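Local coordinates for protein fatty acid amide hydrolase (Candida albicans, PDB 6KVR) that probably hydrolyses monocarboxylic acid amides to the monocarboxylate and ammonium, as a member of the amidase family, at residues Q36-A41 with M122-D127; R271-R276 with K548-E553; F492-F497 with G542-G547. All blocks are in the same frame, centred on the assembly; numbering follows the deposited sequence.

Interaction 1: Q36-A41 with M122-D127; sequences QDLKDA and MELFID
Leu38 sets its CG anti to the backbone N (chi1 177°), and a chi2 of 60° then carries CD1 across to the backbone of the other segment. On the facing side, Leu124 has a chi1 of -94°, displaced from the usual staggered positions, while its CB points toward Ala41. The Leu38 methyl CD1 lies over the chain at the corner of the selenomethionine Met122, 3.9 Å from Met122 O, and reaches Leu124 CB at 4.2 Å. Further along, Ala41 points its CB toward Leu124: Ala41 CB is 3.9 Å from Leu124 CB and only 3.3 Å from Leu124 O, a close approach of a methyl to a carbonyl. Ala41 N donates to Leu38 O (3.0 Å), three residues back, near the C-terminal end of helix 20-40.

This contact lays the end of that helix against strand 123-124, an outermost strand of the central sheet within the chain. There Met122 and Glu123 stand together opposite the single residue Arg200, a classic beta bulge, and Glu123 OE2 also forms a salt bridge with Arg200 NH1. Phe125 follows as the N-cap of helix 126-143.

No direct hydrogen bond joins the segments, but a water does: it donates to Ala41 O at 2.8 Å and accepts from Ile126 N at 2.6 Å. As a first-turn residue Ile126 has no carbonyl one turn earlier within the helix to take its N-H, and the water oxygen accepts it instead; the positive end of the helix could polarise that water. The chemistry is therefore methyls packed on backbone and on Leu124 CB, with one bound water as the polar link between the end of one helix and the start of another.

Interaction 2: R271-R276 with K548-E553; sequences RPTTKR and KRYFDE
From its CB, which points toward the other segment, the Arg276 side chain runs antiparallel alongside the Tyr550 side chain, Arg276 CG lying at the ring edge 4.1 Å from Tyr550 CE1. Arg276 CD comes next, 3.7 Å from Asp552 OD1. A bend at chi3 (80°) then swings the guanidinium over to the acidic pair. Arg276 NH1 donates twice, to Asp552 OD1 at 3.0 Å and to Glu553 OE1 at 3.1 Å, while Arg276 NH2 reaches Glu553 OE2 at 3.0 Å. Glu553 is gripped end-on, NH1 to OE1 and NH2 to OE2, with all three acceptors near the guanidinium plane. The carboxylates themselves are met from above their planes, that of Asp552 standing 82° from the guanidinium.

Both segments contain a type II beta turn, Thr273 to Arg276 and Lys548 to Phe551, the second leading into helix 552-565. With Phe551 at the N-cap, Asp552 and Glu553 occupy the first turn of the helix, where its positive end would favour their negative charge. Glu553 OE1 has a further salt-bridge partner in Arg332.

Thr273 ties the two turns together. Thr273 OG1 donates to Asp552 OD1 (2.8 Å) and accepts from Tyr550 N (3.0 Å). Its backbone N-H takes the syn lone pair of Asp552 OD2, so both carboxylate oxygens are engaged by one residue. Anti to the backbone N, Thr273 CG2 sits over the Tyr550 ring, 3.3 Å from the ring centroid and 10° off the normal, a well-centred CH-pi contact. The phenol continues to Thr274 O, donating from above the carbonyl plane. Leu327 of the second subunit packs on Tyr550; Arg549 NH2 forms a salt bridge with Asp491 OD1, while Arg549 NH1 donates across the interface to Ser324 O of the second subunit.

Interaction 3: F492-F497 with G542-G547; sequences FPTLSF and GLQLSG
Two phenyl rings meet the opposite chain obliquely, one from within the pairing (Phe497) and one from the loop before it (Phe492). The Phe497 ring leans on the other strand, with Phe497 CD1 3.3 Å from Leu543 O and CE1 4.1 Å from Leu543 CB; Leu545 CB also approaches CE1. Phe492 CG lies 3.4 Å from Gly547 O. Strands 494-499 and 540-546 pair antiparallel inside the mixed central sheet of the amidase fold, their short axes at 156°.

Leu495 with Leu545 and Phe497 with Leu543 are hydrogen-bonded pairs, each closed by two N-H to C=O bonds; Leu495 N to Leu545 O is 2.7 Å. Their side chains share one face, where Leu495 and Phe497 meet helix 552-565. Phe497 CG takes the crowded position between backbone N and carbonyl carbon (chi1 72°), with its ring leaning on Leu543 and Leu545.

The other face is polar. Gln544 OE1 accepts from Arg259 NE, and Ser496 OG bonds Arg259 O, while Trp487 packs on Thr494, Gln544 and Ser546. In the non-hydrogen-bonded pair of Thr494 and Ser546, Thr494 OG1 lies 3.0 Å from Ser546 OG, and either hydroxyl could donate.

All three contacts are buried, yet they sit at different depths. The centre of interaction 3 lies about 12 Å from the centre of the chain, within the sheet itself, and backbone hydrogen bonds dominate it. Interaction 2 follows at the ends of neighbouring elements, in contact with the second subunit, and depends on charge and side-chain bonds. The two touch: Arg271 N probably bonds Thr494 O at 2.9 Å, and strand 540-546 is followed, after the 548-551 turn, by helix 552-565. Interaction 1 is remote, its nearest atoms about 21 Å from both, on the opposite side of the centre; it reaches the same sheet at an outermost strand, through apolar packing and a water.

Interaction 1: Q36-A41 with M122-D127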
ATOM      1  N   GLN A  36     -41.118   6.049  -3.207  1.00 32.59           N
ATOM      2  CA  GLN A  36     -42.339   5.388  -2.754  1.00 34.07           C
ATOM      3  C   GLN A  36     -42.023   4.055  -2.099  1.00 34.25           C
ATOM      4  O   GLN A  36     -42.652   3.686  -1.099  1.00 33.15           O
ATOM      5  CB  GLN A  36     -43.307   5.204  -3.927  1.00 34.24           C
ATOM      6  CG  GLN A  36     -44.709   4.777  -3.514  1.00 33.44           C
ATOM      7  CD  GLN A  36     -45.281   5.650  -2.410  1.00 36.98           C
ATOM      8  OE1 GLN A  36     -45.381   6.869  -2.558  1.00 38.23           O
ATOM      9  NE2 GLN A  36     -45.637   5.032  -1.284  1.00 33.91           N
ATOM     10  N   ASP A  37     -41.028   3.332  -2.631  1.00 32.18           N
ATOM     11  CA  ASP A  37     -40.652   2.056  -2.035  1.00 29.51           C
ATOM     12  C   ASP A  37     -40.130   2.242  -0.615  1.00 31.11           C
ATOM     13  O   ASP A  37     -40.370   1.394   0.249  1.00 30.40           O
ATOM     14  CB  ASP A  37     -39.605   1.349  -2.904  1.00 38.17           C
ATOM     15  CG  ASP A  37     -40.208   0.713  -4.158  1.00 45.21           C
ATOM     16  OD1 ASP A  37     -41.432   0.421  -4.165  1.00 47.53           O
ATOM     17  OD2 ASP A  37     -39.456   0.516  -5.143  1.00 41.72           O
ATOM     18  N   LEU A  38     -39.430   3.349  -0.348  1.00 34.21           N
ATOM     19  CA  LEU A  38     -38.966   3.597   1.016  1.00 31.64           C
ATOM     20  C   LEU A  38     -40.144   3.873   1.955  1.00 31.22           C
ATOM     21  O   LEU A  38     -40.206   3.321   3.065  1.00 33.64           O
ATOM     22  CB  LEU A  38     -37.964   4.752   1.030  1.00 29.33           C
ATOM     23  CG  LEU A  38     -37.418   5.221   2.387  1.00 30.54           C
ATOM     24  CD1 LEU A  38     -36.686   4.105   3.140  1.00 29.54           C
ATOM     25  CD2 LEU A  38     -36.530   6.458   2.222  1.00 27.28           C
ATOM     26  N   LYS A  39     -41.092   4.719   1.525  1.00 32.63           N
ATOM     27  CA  LYS A  39     -42.283   4.967   2.339  1.00 37.26           C
ATOM     28  C   LYS A  39     -43.020   3.675   2.635  1.00 35.49           C
ATOM     29  O   LYS A  39     -43.428   3.438   3.775  1.00 36.12           O
ATOM     30  CB  LYS A  39     -43.234   5.946   1.648  1.00 41.70           C
ATOM     31  CG  LYS A  39     -43.033   7.399   2.032  1.00 49.86           C
ATOM     32  CD  LYS A  39     -43.645   8.346   1.008  1.00 52.21           C
ATOM     33  CE  LYS A  39     -43.069   9.754   1.169  1.00 53.86           C
ATOM     34  NZ  LYS A  39     -42.148  10.095   0.037  1.00 46.49           N
ATOM     35  N   ASP A  40     -43.199   2.821   1.619  1.00 37.36           N
ATOM     36  CA  ASP A  40     -43.912   1.565   1.820  1.00 34.01           C
ATOM     37  C   ASP A  40     -43.181   0.645   2.784  1.00 36.91           C
ATOM     38  O   ASP A  40     -43.803  -0.264   3.345  1.00 34.28           O
ATOM     39  CB  ASP A  40     -44.117   0.847   0.486  1.00 33.83           C
ATOM     40  CG  ASP A  40     -44.974   1.638  -0.496  1.00 42.20           C
ATOM     41  OD1 ASP A  40     -45.620   2.637  -0.097  1.00 40.54           O
ATOM     42  OD2 ASP A  40     -44.997   1.252  -1.694  1.00 41.86           O
ATOM     43  N   ALA A  41     -41.881   0.857   3.000  1.00 35.35           N
ATOM     44  CA  ALA A  41     -41.091  -0.036   3.836  1.00 30.70           C
ATOM     45  C   ALA A  41     -41.024   0.406   5.300  1.00 33.26           C
ATOM     46  O   ALA A  41     -40.405  -0.293   6.113  1.00 36.02           O
ATOM     47  CB  ALA A  41     -39.677  -0.183   3.251  1.00 28.11           C
HETATM   48  N   MSE A 122     -32.025   5.234   3.250  1.00 31.02           N
HETATM   49  CA  MSE A 122     -32.356   5.224   1.815  1.00 33.10           C
HETATM   50  C   MSE A 122     -33.147   3.980   1.427  1.00 30.92           C
HETATM   51  O   MSE A 122     -33.875   3.979   0.430  1.00 31.13           O
HETATM   52  CB  MSE A 122     -31.102   5.285   0.925  1.00 33.06           C
HETATM   53  CG  MSE A 122     -30.073   6.304   1.326  1.00 36.58           C
HETATM   54 SE   MSE A 122     -29.134   7.135  -0.215  0.45 36.04          SE
HETATM   55  CE  MSE A 122     -30.778   7.449  -1.191  1.00 27.79           C
ATOM     56  N   GLU A 123     -32.957   2.913   2.201  1.00 28.33           N
ATOM     57  CA  GLU A 123     -33.621   1.642   1.975  1.00 28.52           C
ATOM     58  C   GLU A 123     -33.896   1.021   3.333  1.00 30.12           C
ATOM     59  O   GLU A 123     -33.043   1.047   4.224  1.00 33.63           O
ATOM     60  CB  GLU A 123     -32.775   0.687   1.114  1.00 29.33           C
ATOM     61  CG  GLU A 123     -32.959   0.855  -0.401  1.00 37.24           C
ATOM     62  CD  GLU A 123     -32.501  -0.371  -1.214  1.00 41.01           C
ATOM     63  OE1 GLU A 123     -32.844  -0.464  -2.423  1.00 38.24           O
ATOM     64  OE2 GLU A 123     -31.792  -1.235  -0.643  1.00 32.16           O
ATOM     65  N   LEU A 124     -35.096   0.480   3.490  1.00 31.46           N
ATOM     66  CA  LEU A 124     -35.496  -0.196   4.712  1.00 29.30           C
ATOM     67  C   LEU A 124     -35.998  -1.575   4.339  1.00 25.19           C
ATOM     68  O   LEU A 124     -36.753  -1.717   3.377  1.00 30.07           O
ATOM     69  CB  LEU A 124     -36.592   0.578   5.427  1.00 35.61           C
ATOM     70  CG  LEU A 124     -36.186   1.561   6.511  1.00 36.18           C
ATOM     71  CD1 LEU A 124     -37.438   2.306   6.989  1.00 30.98           C
ATOM     72  CD2 LEU A 124     -35.545   0.792   7.634  1.00 29.58           C
ATOM     73  N   PHE A 125     -35.556  -2.593   5.067  1.00 25.59           N
ATOM     74  CA  PHE A 125     -36.053  -3.937   4.798  1.00 25.64           C
ATOM     75  C   PHE A 125     -36.146  -4.674   6.135  1.00 32.95           C
ATOM     76  O   PHE A 125     -35.432  -5.653   6.399  1.00 30.32           O
ATOM     77  CB  PHE A 125     -35.214  -4.703   3.766  1.00 30.67           C
ATOM     78  CG  PHE A 125     -33.731  -4.419   3.795  1.00 27.61           C
ATOM     79  CD1 PHE A 125     -33.201  -3.292   3.168  1.00 32.67           C
ATOM     80  CD2 PHE A 125     -32.856  -5.322   4.382  1.00 30.58           C
ATOM     81  CE1 PHE A 125     -31.806  -3.053   3.159  1.00 30.27           C
ATOM     82  CE2 PHE A 125     -31.474  -5.102   4.382  1.00 28.55           C
ATOM     83  CZ  PHE A 125     -30.948  -3.960   3.771  1.00 30.62           C
ATOM     84  N   ILE A 126     -37.078  -4.194   6.976  1.00 31.08           N
ATOM     85  CA  ILE A 126     -37.229  -4.728   8.329  1.00 29.06           C
ATOM     86  C   ILE A 126     -37.668  -6.185   8.277  1.00 29.60           C
ATOM     87  O   ILE A 126     -37.224  -7.010   9.085  1.00 28.02           O
ATOM     88  CB  ILE A 126     -38.224  -3.862   9.134  1.00 35.65           C
ATOM     89  CG1 ILE A 126     -37.747  -2.406   9.212  1.00 38.98           C
ATOM     90  CG2 ILE A 126     -38.435  -4.422  10.536  1.00 32.79           C
ATOM     91  CD1 ILE A 126     -36.331  -2.249   9.720  1.00 37.20           C
ATOM     92  N   ASP A 127     -38.544  -6.524   7.322  1.00 30.44           N
ATOM     93  CA  ASP A 127     -39.034  -7.895   7.195  1.00 32.52           C
ATOM     94  C   ASP A 127     -37.897  -8.871   6.890  1.00 38.60           C
ATOM     95  O   ASP A 127     -37.790  -9.934   7.521  1.00 38.99           O
ATOM     96  CB  ASP A 127     -40.117  -7.957   6.115  1.00 36.68           C
ATOM     97  CG  ASP A 127     -39.655  -7.356   4.787  1.00 51.83           C
ATOM     98  OD1 ASP A 127     -40.377  -7.511   3.765  1.00 59.74           O
ATOM     99  OD2 ASP A 127     -38.574  -6.723   4.762  1.00 55.34           O
TER
HETATM  100  O   HOH W   1     -38.970  -2.648   6.095  1.00 32.23           O

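Interaction 2: R271-R276 with K548-E553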
ATOM      1  N   ARG A 271     -11.483   6.047  11.588  1.00 24.41           N
ATOM      2  CA  ARG A 271     -10.853   5.946  10.277  1.00 20.91           C
ATOM      3  C   ARG A 271      -9.575   5.111  10.398  1.00 20.46           C
ATOM      4  O   ARG A 271      -8.560   5.600  10.909  1.00 22.36           O
ATOM      5  CB  ARG A 271     -10.519   7.327   9.715  1.00 23.83           C
ATOM      6  CG  ARG A 271      -9.953   7.254   8.302  1.00 25.93           C
ATOM      7  CD  ARG A 271      -9.112   8.449   7.872  1.00 24.56           C
ATOM      8  NE  ARG A 271      -7.720   8.159   8.135  1.00 34.31           N
ATOM      9  CZ  ARG A 271      -6.859   7.626   7.279  1.00 31.03           C
ATOM     10  NH1 ARG A 271      -7.156   7.448   5.994  1.00 28.03           N
ATOM     11  NH2 ARG A 271      -5.672   7.243   7.728  1.00 29.82           N
ATOM     12  N   PRO A 272      -9.566   3.863   9.960  1.00 19.69           N
ATOM     13  CA  PRO A 272      -8.348   3.056  10.097  1.00 23.52           C
ATOM     14  C   PRO A 272      -7.311   3.394   9.029  1.00 25.56           C
ATOM     15  O   PRO A 272      -7.595   4.071   8.028  1.00 21.68           O
ATOM     16  CB  PRO A 272      -8.846   1.615   9.958  1.00 25.95           C
ATOM     17  CG  PRO A 272     -10.232   1.705   9.380  1.00 25.17           C
ATOM     18  CD  PRO A 272     -10.719   3.105   9.454  1.00 23.11           C
ATOM     19  N   THR A 273      -6.077   2.954   9.291  1.00 20.35           N
ATOM     20  CA  THR A 273      -5.030   3.024   8.277  1.00 23.19           C
ATOM     21  C   THR A 273      -5.495   2.287   7.034  1.00 22.57           C
ATOM     22  O   THR A 273      -6.190   1.268   7.130  1.00 22.25           O
ATOM     23  CB  THR A 273      -3.720   2.384   8.777  1.00 28.45           C
ATOM     24  OG1 THR A 273      -3.494   2.702  10.153  1.00 25.86           O
ATOM     25  CG2 THR A 273      -2.527   2.906   7.957  1.00 25.58           C
ATOM     26  N   THR A 274      -5.101   2.783   5.860  1.00 25.06           N
ATOM     27  CA  THR A 274      -5.551   2.147   4.627  1.00 19.86           C
ATOM     28  C   THR A 274      -5.119   0.688   4.577  1.00 21.80           C
ATOM     29  O   THR A 274      -4.106   0.290   5.165  1.00 25.59           O
ATOM     30  CB  THR A 274      -5.015   2.868   3.388  1.00 24.67           C
ATOM     31  OG1 THR A 274      -3.585   2.949   3.464  1.00 27.80           O
ATOM     32  CG2 THR A 274      -5.612   4.280   3.257  1.00 23.96           C
ATOM     33  N   LYS A 275      -5.920  -0.108   3.870  1.00 21.88           N
ATOM     34  CA  LYS A 275      -5.633  -1.484   3.480  1.00 25.66           C
ATOM     35  C   LYS A 275      -5.761  -2.481   4.624  1.00 24.73           C
ATOM     36  O   LYS A 275      -5.245  -3.583   4.533  1.00 27.09           O
ATOM     37  CB  LYS A 275      -4.259  -1.602   2.812  1.00 30.70           C
ATOM     38  CG  LYS A 275      -4.089  -0.625   1.637  1.00 28.92           C
ATOM     39  CD  LYS A 275      -2.717   0.045   1.655  1.00 44.28           C
ATOM     40  CE  LYS A 275      -1.737  -0.595   0.639  1.00 49.19           C
ATOM     41  NZ  LYS A 275      -0.271  -0.342   0.917  1.00 45.93           N
ATOM     42  N   ARG A 276      -6.467  -2.138   5.695  1.00 22.39           N
ATOM     43  CA  ARG A 276      -6.828  -3.128   6.694  1.00 21.88           C
ATOM     44  C   ARG A 276      -8.252  -3.641   6.491  1.00 27.87           C
ATOM     45  O   ARG A 276      -8.494  -4.850   6.559  1.00 26.07           O
ATOM     46  CB  ARG A 276      -6.665  -2.533   8.101  1.00 23.42           C
ATOM     47  CG  ARG A 276      -5.272  -2.002   8.397  1.00 23.99           C
ATOM     48  CD  ARG A 276      -5.014  -1.824   9.902  1.00 29.74           C
ATOM     49  NE  ARG A 276      -4.684  -3.075  10.578  1.00 27.70           N
ATOM     50  CZ  ARG A 276      -4.170  -3.165  11.801  1.00 29.40           C
ATOM     51  NH1 ARG A 276      -3.851  -2.089  12.499  1.00 22.26           N
ATOM     52  NH2 ARG A 276      -3.985  -4.372  12.341  1.00 27.59           N
ATOM     53  N   LYS A 548       0.224   6.899  14.921  1.00 26.54           N
ATOM     54  CA  LYS A 548       1.120   6.560  13.826  1.00 29.40           C
ATOM     55  C   LYS A 548       0.502   5.469  12.946  1.00 25.29           C
ATOM     56  O   LYS A 548      -0.373   4.707  13.368  1.00 21.93           O
ATOM     57  CB  LYS A 548       2.483   6.104  14.359  1.00 33.28           C
ATOM     58  CG  LYS A 548       3.401   7.242  14.806  1.00 35.40           C
ATOM     59  CD  LYS A 548       4.473   6.756  15.780  1.00 35.05           C
ATOM     60  CE  LYS A 548       3.935   5.627  16.650  1.00 34.67           C
ATOM     61  NZ  LYS A 548       4.847   5.294  17.783  1.00 50.79           N
ATOM     62  N   ARG A 549       0.987   5.394  11.703  1.00 24.09           N
ATOM     63  CA  ARG A 549       0.395   4.503  10.707  1.00 26.37           C
ATOM     64  C   ARG A 549       0.465   3.049  11.152  1.00 25.43           C
ATOM     65  O   ARG A 549       1.525   2.566  11.568  1.00 30.64           O
ATOM     66  CB  ARG A 549       1.114   4.666   9.360  1.00 29.36           C
ATOM     67  CG  ARG A 549       0.891   6.005   8.699  1.00 28.42           C
ATOM     68  CD  ARG A 549       1.449   5.996   7.285  1.00 29.51           C
ATOM     69  NE  ARG A 549       0.525   5.385   6.339  1.00 24.73           N
ATOM     70  CZ  ARG A 549       0.904   4.649   5.301  1.00 33.67           C
ATOM     71  NH1 ARG A 549       2.184   4.403   5.056  1.00 30.16           N
ATOM     72  NH2 ARG A 549      -0.021   4.156   4.481  1.00 30.32           N
ATOM     73  N   TYR A 550      -0.672   2.360  11.051  1.00 23.34           N
ATOM     74  CA  TYR A 550      -0.857   0.947  11.391  1.00 26.47           C
ATOM     75  C   TYR A 550      -0.800   0.680  12.888  1.00 28.80           C
ATOM     76  O   TYR A 550      -0.712  -0.476  13.306  1.00 28.29           O
ATOM     77  CB  TYR A 550       0.128   0.048  10.631  1.00 25.76           C
ATOM     78  CG  TYR A 550      -0.193   0.115   9.167  1.00 28.99           C
ATOM     79  CD1 TYR A 550      -1.309  -0.545   8.657  1.00 25.83           C
ATOM     80  CD2 TYR A 550       0.557   0.910   8.308  1.00 26.71           C
ATOM     81  CE1 TYR A 550      -1.642  -0.455   7.323  1.00 26.73           C
ATOM     82  CE2 TYR A 550       0.231   1.012   6.967  1.00 29.91           C
ATOM     83  CZ  TYR A 550      -0.868   0.332   6.482  1.00 30.34           C
ATOM     84  OH  TYR A 550      -1.192   0.446   5.150  1.00 34.21           O
ATOM     85  N   PHE A 551      -0.880   1.725  13.706  1.00 25.73           N
ATOM     86  CA  PHE A 551      -1.028   1.567  15.152  1.00 29.20           C
ATOM     87  C   PHE A 551      -2.464   1.828  15.595  1.00 25.63           C
ATOM     88  O   PHE A 551      -2.700   2.408  16.659  1.00 28.23           O
ATOM     89  CB  PHE A 551      -0.048   2.480  15.883  1.00 30.53           C
ATOM     90  CG  PHE A 551       1.391   2.005  15.818  1.00 32.16           C
ATOM     91  CD1 PHE A 551       2.117   2.096  14.630  1.00 30.46           C
ATOM     92  CD2 PHE A 551       2.016   1.459  16.940  1.00 34.90           C
ATOM     93  CE1 PHE A 551       3.445   1.659  14.561  1.00 32.44           C
ATOM     94  CE2 PHE A 551       3.351   1.027  16.877  1.00 37.58           C
ATOM     95  CZ  PHE A 551       4.065   1.126  15.686  1.00 32.96           C
ATOM     96  N   ASP A 552      -3.434   1.415  14.762  1.00 25.06           N
ATOM     97  CA  ASP A 552      -4.860   1.555  15.070  1.00 26.58           C
ATOM     98  C   ASP A 552      -5.217   0.990  16.441  1.00 28.86           C
ATOM     99  O   ASP A 552      -6.093   1.524  17.137  1.00 25.19           O
ATOM    100  CB  ASP A 552      -5.704   0.833  14.011  1.00 27.86           C
ATOM    101  CG  ASP A 552      -5.271   1.144  12.588  1.00 25.87           C
ATOM    102  OD1 ASP A 552      -4.107   0.885  12.207  1.00 24.95           O
ATOM    103  OD2 ASP A 552      -6.124   1.636  11.842  1.00 24.92           O
ATOM    104  N   GLU A 553      -4.599  -0.132  16.807  1.00 26.54           N
ATOM    105  CA  GLU A 553      -4.936  -0.796  18.061  1.00 30.40           C
ATOM    106  C   GLU A 553      -4.651   0.115  19.246  1.00 26.69           C
ATOM    107  O   GLU A 553      -5.487   0.266  20.141  1.00 29.03           O
ATOM    108  CB  GLU A 553      -4.159  -2.113  18.175  1.00 31.52           C
ATOM    109  CG  GLU A 553      -4.565  -3.151  17.117  1.00 32.40           C
ATOM    110  CD  GLU A 553      -3.650  -3.139  15.877  1.00 35.01           C
ATOM    111  OE1 GLU A 553      -3.147  -2.055  15.480  1.00 33.88           O
ATOM    112  OE2 GLU A 553      -3.421  -4.228  15.302  1.00 33.69           O
TER

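Interaction 3: F492-F497 with G542-G547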
ATOM      1  N   PHE A 492      -2.999   8.554   8.582  1.00 23.66           N
ATOM      2  CA  PHE A 492      -2.821   8.150   9.978  1.00 25.35           C
ATOM      3  C   PHE A 492      -4.138   7.621  10.533  1.00 24.34           C
ATOM      4  O   PHE A 492      -5.197   8.212  10.283  1.00 22.95           O
ATOM      5  CB  PHE A 492      -2.359   9.328  10.855  1.00 25.50           C
ATOM      6  CG  PHE A 492      -0.889   9.710  10.694  1.00 26.08           C
ATOM      7  CD1 PHE A 492      -0.135   9.261   9.625  1.00 26.65           C
ATOM      8  CD2 PHE A 492      -0.270  10.525  11.641  1.00 30.57           C
ATOM      9  CE1 PHE A 492       1.209   9.617   9.479  1.00 30.78           C
ATOM     10  CE2 PHE A 492       1.077  10.879  11.516  1.00 31.67           C
ATOM     11  CZ  PHE A 492       1.818  10.421  10.423  1.00 29.13           C
ATOM     12  N   PRO A 493      -4.157   6.524  11.295  1.00 24.40           N
ATOM     13  CA  PRO A 493      -5.426   6.075  11.885  1.00 22.80           C
ATOM     14  C   PRO A 493      -5.918   7.107  12.897  1.00 27.03           C
ATOM     15  O   PRO A 493      -5.144   7.601  13.727  1.00 21.48           O
ATOM     16  CB  PRO A 493      -5.064   4.738  12.542  1.00 24.32           C
ATOM     17  CG  PRO A 493      -3.600   4.847  12.836  1.00 22.28           C
ATOM     18  CD  PRO A 493      -3.003   5.746  11.778  1.00 23.05           C
ATOM     19  N   THR A 494      -7.198   7.471  12.786  1.00 21.61           N
ATOM     20  CA  THR A 494      -7.748   8.588  13.542  1.00 21.61           C
ATOM     21  C   THR A 494      -9.100   8.212  14.129  1.00 24.07           C
ATOM     22  O   THR A 494     -10.036   7.857  13.398  1.00 26.31           O
ATOM     23  CB  THR A 494      -7.875   9.832  12.653  1.00 27.58           C
ATOM     24  OG1 THR A 494      -6.591  10.159  12.115  1.00 24.76           O
ATOM     25  CG2 THR A 494      -8.418  11.036  13.457  1.00 24.80           C
ATOM     26  N   LEU A 495      -9.208   8.324  15.446  1.00 25.68           N
ATOM     27  CA  LEU A 495     -10.463   8.104  16.152  1.00 19.95           C
ATOM     28  C   LEU A 495     -11.178   9.434  16.331  1.00 20.77           C
ATOM     29  O   LEU A 495     -10.594  10.400  16.833  1.00 25.12           O
ATOM     30  CB  LEU A 495     -10.201   7.451  17.511  1.00 20.90           C
ATOM     31  CG  LEU A 495     -11.326   7.406  18.552  1.00 28.74           C
ATOM     32  CD1 LEU A 495     -12.418   6.451  18.119  1.00 27.09           C
ATOM     33  CD2 LEU A 495     -10.776   6.983  19.920  1.00 24.20           C
ATOM     34  N   SER A 496     -12.435   9.489  15.911  1.00 21.00           N
ATOM     35  CA  SER A 496     -13.321  10.598  16.249  1.00 24.53           C
ATOM     36  C   SER A 496     -14.156  10.169  17.452  1.00 24.60           C
ATOM     37  O   SER A 496     -14.864   9.156  17.384  1.00 24.57           O
ATOM     38  CB  SER A 496     -14.208  10.967  15.059  1.00 23.25           C
ATOM     39  OG  SER A 496     -15.044  12.072  15.360  1.00 28.31           O
ATOM     40  N   PHE A 497     -14.052  10.912  18.558  1.00 26.28           N
ATOM     41  CA  PHE A 497     -14.683  10.513  19.815  1.00 29.78           C
ATOM     42  C   PHE A 497     -15.435  11.678  20.456  1.00 27.19           C
ATOM     43  O   PHE A 497     -14.957  12.818  20.438  1.00 27.70           O
ATOM     44  CB  PHE A 497     -13.634   9.944  20.808  1.00 28.62           C
ATOM     45  CG  PHE A 497     -12.709  10.987  21.408  1.00 30.88           C
ATOM     46  CD1 PHE A 497     -11.527  11.349  20.769  1.00 27.62           C
ATOM     47  CD2 PHE A 497     -13.013  11.588  22.626  1.00 26.34           C
ATOM     48  CE1 PHE A 497     -10.672  12.296  21.325  1.00 29.31           C
ATOM     49  CE2 PHE A 497     -12.176  12.538  23.187  1.00 23.93           C
ATOM     50  CZ  PHE A 497     -10.998  12.890  22.539  1.00 28.46           C
ATOM     51  N   GLY A 542     -17.213  16.579  19.082  1.00 24.15           N
ATOM     52  CA  GLY A 542     -16.335  15.420  18.986  1.00 27.82           C
ATOM     53  C   GLY A 542     -14.972  15.846  18.484  1.00 26.11           C
ATOM     54  O   GLY A 542     -14.871  16.747  17.649  1.00 28.51           O
ATOM     55  N   LEU A 543     -13.931  15.191  18.987  1.00 23.70           N
ATOM     56  CA  LEU A 543     -12.555  15.539  18.657  1.00 22.05           C
ATOM     57  C   LEU A 543     -11.846  14.330  18.053  1.00 23.82           C
ATOM     58  O   LEU A 543     -12.322  13.195  18.157  1.00 29.16           O
ATOM     59  CB  LEU A 543     -11.805  16.026  19.908  1.00 28.22           C
ATOM     60  CG  LEU A 543     -12.267  17.290  20.643  1.00 27.68           C
ATOM     61  CD1 LEU A 543     -11.457  17.462  21.925  1.00 21.74           C
ATOM     62  CD2 LEU A 543     -12.152  18.548  19.769  1.00 23.13           C
ATOM     63  N   GLN A 544     -10.678  14.568  17.453  1.00 22.73           N
ATOM     64  CA  GLN A 544      -9.920  13.524  16.778  1.00 26.82           C
ATOM     65  C   GLN A 544      -8.661  13.151  17.551  1.00 24.00           C
ATOM     66  O   GLN A 544      -7.922  14.024  18.022  1.00 28.24           O
ATOM     67  CB  GLN A 544      -9.516  13.952  15.369  1.00 21.46           C
ATOM     68  CG  GLN A 544     -10.685  14.125  14.450  1.00 26.63           C
ATOM     69  CD  GLN A 544     -10.217  14.378  13.038  1.00 28.25           C
ATOM     70  OE1 GLN A 544     -10.396  13.533  12.165  1.00 27.63           O
ATOM     71  NE2 GLN A 544      -9.575  15.523  12.815  1.00 21.60           N
ATOM     72  N   LEU A 545      -8.409  11.848  17.636  1.00 22.01           N
ATOM     73  CA  LEU A 545      -7.169  11.283  18.162  1.00 23.36           C
ATOM     74  C   LEU A 545      -6.492  10.467  17.059  1.00 22.87           C
ATOM     75  O   LEU A 545      -7.008   9.426  16.639  1.00 23.85           O
ATOM     76  CB  LEU A 545      -7.464  10.431  19.394  1.00 23.03           C
ATOM     77  CG  LEU A 545      -6.285  10.058  20.299  1.00 28.92           C
ATOM     78  CD1 LEU A 545      -5.878  11.203  21.221  1.00 24.07           C
ATOM     79  CD2 LEU A 545      -6.692   8.842  21.104  1.00 29.13           C
ATOM     80  N   SER A 546      -5.340  10.936  16.588  1.00 23.77           N
ATOM     81  CA  SER A 546      -4.595  10.289  15.514  1.00 26.46           C
ATOM     82  C   SER A 546      -3.323   9.626  16.041  1.00 30.66           C
ATOM     83  O   SER A 546      -2.587  10.223  16.830  1.00 29.06           O
ATOM     84  CB  SER A 546      -4.208  11.300  14.435  1.00 24.87           C
ATOM     85  OG  SER A 546      -5.331  12.052  14.045  1.00 27.39           O
ATOM     86  N   GLY A 547      -3.051   8.403  15.574  1.00 27.23           N
ATOM     87  CA  GLY A 547      -1.835   7.694  15.891  1.00 25.84           C
ATOM     88  C   GLY A 547      -0.952   7.484  14.672  1.00 29.44           C
ATOM     89  O   GLY A 547      -1.299   7.843  13.550  1.00 28.78           O
TER